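Local coordinates for acyl-CoA thioesterase (Alicyclobacillus acidocaldarius subsp. acidocaldarius, PDB 3RQB), which is of unknown function but probably hydrolyses the thioester bond of acyl-CoA compounds, and is built on the hotdog fold, at residues G38-I43 against Q148-R153; L188-V193 against T261-Y266. All blocks are in the same frame, centred on the assembly; numbering follows the deposited sequence.

In the fold
Both contacts are buried, their centres about 9 Å (contact 1) and about 7 Å (contact 2) from the centre of the chain, and neither belongs to the surface. Contact 1 joins the start of helix 41-53, in the N-terminal thioesterase region, to strand 150-156 in the C-terminal one; its chemistry is aromatic and apolar. Contact 2 stays within the C-terminal region, setting the loop after helix 182-188 on strand 257-267, and is more polar. Their centres lie about 11 Å apart, and the two meet directly: Asp-190 touches Phe-40 and brings its OD2 to 3.3 Å from Gly-41 N, while Leu-188 packs against Tyr-150.

Contact 1 (G38-I43 against Q148-R153); sequences GPFGGI and QWYHVR
Phe-40, at the N-cap of helix 41-53, and Tyr-150, which opens strand 150-156, point at one another from well-separated backbones, Phe-40 CA lying 12.1 Å from Tyr-150 CA, and the span is bridged by the two aromatic side chains. With CG anti to the backbone N (chi1 169°), Phe-40 swings its ring back under the first turn of its own helix, where Gly-42 N lies over one face. The opposing Tyr-150 keeps CG beside its backbone N and reaches out with its phenol end. CE2 of Phe-40 does the touching, 3.7 Å from Tyr-150 OH and 4.1 Å from Tyr-150 CE2. The ring planes stand at 64° with centroids 6.0 Å apart, an oblique meeting held by van der Waals packing. In this double-hotdog chain the pair works across the two halves: the helix belongs to the N-terminal hotdog region, the strand to the C-terminal one. At the helix start, Phe-40 O accepts a weak hydrogen bond from Ile-43 N and another bond from Thr-44 OG1. The Phe-40 ring also stacks with Trp-146, while Tyr-150 packs on Ala-187 and Leu-188 of helix 182-188 and on Asp-174 of the adjacent strand.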
# COMPACT_ATOMS: atom_id res chain seq x y z
N GLY B 38 -15.00 11.44 12.52
CA GLY B 38 -14.48 11.85 11.23
C GLY B 38 -15.09 11.13 10.04
O GLY B 38 -15.81 10.15 10.19
N PRO B 39 -14.80 11.65 8.84
CA PRO B 39 -15.46 11.32 7.57
C PRO B 39 -15.08 9.95 7.04
O PRO B 39 -14.04 9.40 7.40
CB PRO B 39 -14.92 12.39 6.62
CG PRO B 39 -14.17 13.39 7.49
CD PRO B 39 -13.71 12.61 8.65
N PHE B 40 -15.95 9.42 6.18
CA PHE B 40 -15.71 8.15 5.52
C PHE B 40 -14.39 8.20 4.76
O PHE B 40 -14.16 9.11 3.95
CB PHE B 40 -16.87 7.84 4.57
CG PHE B 40 -16.61 6.69 3.65
CD1 PHE B 40 -16.26 5.45 4.15
CD2 PHE B 40 -16.74 6.85 2.28
CE1 PHE B 40 -16.02 4.39 3.29
CE2 PHE B 40 -16.51 5.79 1.42
CZ PHE B 40 -16.16 4.56 1.93
N GLY B 41 -13.53 7.23 5.03
CA GLY B 41 -12.19 7.26 4.48
C GLY B 41 -12.15 7.30 2.97
O GLY B 41 -11.28 7.95 2.39
N GLY B 42 -13.08 6.60 2.34
CA GLY B 42 -13.07 6.45 0.90
C GLY B 42 -13.36 7.77 0.22
O GLY B 42 -12.90 8.03 -0.89
N ILE B 43 -14.15 8.60 0.89
CA ILE B 43 -14.49 9.88 0.30
C ILE B 43 -13.33 10.84 0.44
O ILE B 43 -13.05 11.65 -0.45
CB ILE B 43 -15.72 10.50 0.94
CG1 ILE B 43 -16.47 11.30 -0.12
CG2 ILE B 43 -15.32 11.38 2.13
CD1 ILE B 43 -16.46 10.61 -1.47
N GLN B 148 -25.46 5.33 2.97
CA GLN B 148 -26.67 5.61 2.22
C GLN B 148 -26.32 5.91 0.78
O GLN B 148 -27.19 5.93 -0.10
CB GLN B 148 -27.40 6.79 2.82
CG GLN B 148 -26.80 8.13 2.50
CD GLN B 148 -27.67 9.24 3.03
OE1 GLN B 148 -28.88 9.07 3.19
NE2 GLN B 148 -27.06 10.38 3.31
N TRP B 149 -25.04 6.14 0.56
CA TRP B 149 -24.50 6.54 -0.74
C TRP B 149 -24.03 5.34 -1.55
O TRP B 149 -23.41 5.50 -2.61
CB TRP B 149 -23.36 7.54 -0.55
CG TRP B 149 -23.79 8.75 0.19
CD1 TRP B 149 -23.24 9.26 1.34
CD2 TRP B 149 -24.87 9.61 -0.15
NE1 TRP B 149 -23.92 10.39 1.73
CE2 TRP B 149 -24.92 10.63 0.83
CE3 TRP B 149 -25.81 9.62 -1.19
CZ2 TRP B 149 -25.87 11.65 0.79
CZ3 TRP B 149 -26.75 10.63 -1.22
CH2 TRP B 149 -26.78 11.63 -0.24
N TYR B 150 -24.26 4.14 -1.02
CA TYR B 150 -23.84 2.94 -1.72
C TYR B 150 -24.92 1.88 -1.71
O TYR B 150 -25.70 1.77 -0.76
CB TYR B 150 -22.53 2.39 -1.14
CG TYR B 150 -21.41 3.38 -1.30
CD1 TYR B 150 -20.65 3.40 -2.47
CD2 TYR B 150 -21.15 4.33 -0.33
CE1 TYR B 150 -19.63 4.33 -2.64
CE2 TYR B 150 -20.14 5.26 -0.48
CZ TYR B 150 -19.38 5.26 -1.64
OH TYR B 150 -18.38 6.20 -1.79
N HIS B 151 -24.98 1.14 -2.81
CA HIS B 151 -25.87 -0.01 -2.89
C HIS B 151 -25.03 -1.27 -2.77
O HIS B 151 -24.32 -1.66 -3.69
CB HIS B 151 -26.64 -0.00 -4.21
CG HIS B 151 -27.67 -1.08 -4.31
ND1 HIS B 151 -27.36 -2.38 -4.65
CD2 HIS B 151 -29.01 -1.05 -4.11
CE1 HIS B 151 -28.47 -3.11 -4.65
NE2 HIS B 151 -29.48 -2.32 -4.33
N VAL B 152 -25.15 -1.93 -1.63
CA VAL B 152 -24.38 -3.13 -1.37
C VAL B 152 -25.28 -4.35 -1.25
O VAL B 152 -26.22 -4.38 -0.44
CB VAL B 152 -23.56 -3.01 -0.08
CG1 VAL B 152 -22.71 -4.25 0.14
CG2 VAL B 152 -22.71 -1.75 -0.11
N ARG B 153 -25.00 -5.36 -2.06
CA ARG B 153 -25.61 -6.66 -1.85
C ARG B 153 -24.53 -7.53 -1.19
O ARG B 153 -23.52 -7.86 -1.80
CB ARG B 153 -26.11 -7.25 -3.17
CG ARG B 153 -26.37 -6.20 -4.23
CD ARG B 153 -27.05 -6.79 -5.44
NE ARG B 153 -28.50 -6.69 -5.32
CZ ARG B 153 -29.28 -6.04 -6.17
NH1 ARG B 153 -28.75 -5.43 -7.22
NH2 ARG B 153 -30.59 -6.00 -5.99

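Contact 2 (L188-V193 against T261-Y266); sequences LCDTFV and TTQLVY
Cys-189 and Asp-190 carry the loop onto segment 261-266 of strand 257-267, where they meet Thr-261 and Gln-263. Just before them, Leu-188 turns its carbonyl back into the loop: Leu-188 O accepts a 2.6 Å hydrogen bond from Thr-191 OG1, with the donor tilted 35° from the carbonyl plane, and this bond braces the turn. Cys-189 comes closest by its backbone, its CA 6.7 Å from that of Thr-261. Its CB and SG lie alongside the CG2 methyl of Thr-261, an apolar contact. In Asp-190, CG stands anti to the backbone N (chi1 -164°), which brings the end of the side chain near Gln-263, with Asp-190 OD1 3.7 Å from Gln-263 CD. Carboxylate and amide planes are 68° apart, and the two side chains meet nearly at a right angle. Removing the long side chain of Gln-263, as in an alanine here, would probably open a gap between loop and strand and deprive the Asp-190 carboxylate of a polar neighbour. With Thr-208 close to Gln-263, the grouping recalls the Asp-Gln-Thr set of TesB-type thioesterases, though no catalytic role is established for it here. On the same strand, Thr-262 hydrogen-bonds Tyr-214 of the second subunit. Further along the loop, Phe-192 packs on Gln-246 and Gln-170. The loop thus follows helix 182-188 and lies against strands 168-174, 206-215, 243-251 and 257-267.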
# COMPACT_ATOMS: atom_id res chain seq x y z
N LEU B 188 -14.79 3.10 -3.32
CA LEU B 188 -15.47 1.82 -3.17
C LEU B 188 -14.63 0.81 -2.43
O LEU B 188 -15.14 -0.23 -2.02
CB LEU B 188 -15.90 1.26 -4.52
CG LEU B 188 -17.21 1.89 -5.01
CD1 LEU B 188 -17.41 1.64 -6.48
CD2 LEU B 188 -18.39 1.35 -4.21
N CYS B 189 -13.35 1.10 -2.25
CA CYS B 189 -12.44 0.19 -1.56
C CYS B 189 -12.44 0.36 -0.05
O CYS B 189 -11.89 -0.48 0.67
CB CYS B 189 -11.01 0.36 -2.07
SG CYS B 189 -10.85 0.21 -3.87
N ASP B 190 -13.01 1.46 0.42
CA ASP B 190 -13.28 1.61 1.84
C ASP B 190 -14.71 1.23 2.21
O ASP B 190 -15.14 1.44 3.34
CB ASP B 190 -12.90 2.99 2.39
CG ASP B 190 -12.83 2.99 3.91
OD1 ASP B 190 -12.45 1.93 4.47
OD2 ASP B 190 -13.17 4.01 4.56
N THR B 191 -15.47 0.71 1.25
CA THR B 191 -16.87 0.37 1.53
C THR B 191 -17.03 -0.97 2.27
O THR B 191 -18.14 -1.37 2.61
CB THR B 191 -17.73 0.36 0.25
OG1 THR B 191 -17.30 -0.70 -0.61
CG2 THR B 191 -17.60 1.68 -0.48
N PHE B 192 -15.91 -1.64 2.53
CA PHE B 192 -15.94 -2.90 3.27
C PHE B 192 -16.10 -2.73 4.77
O PHE B 192 -15.40 -1.93 5.40
CB PHE B 192 -14.68 -3.72 3.00
CG PHE B 192 -14.55 -4.16 1.58
CD1 PHE B 192 -15.48 -5.01 1.02
CD2 PHE B 192 -13.49 -3.72 0.80
CE1 PHE B 192 -15.36 -5.42 -0.30
CE2 PHE B 192 -13.37 -4.12 -0.51
CZ PHE B 192 -14.30 -4.97 -1.06
N VAL B 193 -17.01 -3.51 5.34
CA VAL B 193 -17.13 -3.62 6.77
C VAL B 193 -15.75 -3.95 7.33
O VAL B 193 -15.01 -4.72 6.72
CB VAL B 193 -18.11 -4.72 7.12
CG1 VAL B 193 -17.80 -5.32 8.48
CG2 VAL B 193 -19.53 -4.18 7.06
N THR B 261 -6.40 -3.20 -3.09
CA THR B 261 -6.18 -2.27 -1.99
C THR B 261 -5.69 -2.93 -0.74
O THR B 261 -5.98 -4.09 -0.46
CB THR B 261 -7.46 -1.56 -1.56
OG1 THR B 261 -8.41 -2.52 -1.10
CG2 THR B 261 -8.03 -0.81 -2.72
N THR B 262 -4.98 -2.13 0.05
CA THR B 262 -4.61 -2.49 1.39
C THR B 262 -4.97 -1.38 2.36
O THR B 262 -5.09 -0.20 1.98
CB THR B 262 -3.11 -2.78 1.50
OG1 THR B 262 -2.37 -1.58 1.29
CG2 THR B 262 -2.70 -3.81 0.46
N GLN B 263 -5.16 -1.77 3.60
CA GLN B 263 -5.57 -0.84 4.62
C GLN B 263 -4.86 -1.25 5.89
O GLN B 263 -4.83 -2.44 6.22
CB GLN B 263 -7.08 -0.97 4.82
CG GLN B 263 -7.76 0.26 5.38
CD GLN B 263 -9.23 0.27 5.04
OE1 GLN B 263 -10.07 0.50 5.91
NE2 GLN B 263 -9.56 0.01 3.78
N LEU B 264 -4.30 -0.29 6.60
CA LEU B 264 -3.79 -0.54 7.94
C LEU B 264 -4.70 0.15 8.94
O LEU B 264 -4.94 1.36 8.85
CB LEU B 264 -2.36 -0.04 8.10
CG LEU B 264 -1.77 -0.43 9.47
CD1 LEU B 264 -1.86 -1.93 9.65
CD2 LEU B 264 -0.33 0.07 9.67
N VAL B 265 -5.20 -0.61 9.90
CA VAL B 265 -6.23 -0.07 10.76
C VAL B 265 -5.95 -0.26 12.23
O VAL B 265 -5.75 -1.38 12.71
CB VAL B 265 -7.57 -0.70 10.43
CG1 VAL B 265 -8.67 0.07 11.12
CG2 VAL B 265 -7.77 -0.72 8.93
N TYR B 266 -5.95 0.86 12.94
CA TYR B 266 -5.92 0.86 14.39
C TYR B 266 -7.14 0.15 14.96
O TYR B 266 -8.26 0.33 14.50
CB TYR B 266 -5.93 2.29 14.89
CG TYR B 266 -6.03 2.38 16.38
CD1 TYR B 266 -4.92 2.15 17.19
CD2 TYR B 266 -7.23 2.70 17.00
CE1 TYR B 266 -5.00 2.23 18.58
CE2 TYR B 266 -7.32 2.79 18.39
CZ TYR B 266 -6.20 2.55 19.17
OH TYR B 266 -6.29 2.64 20.55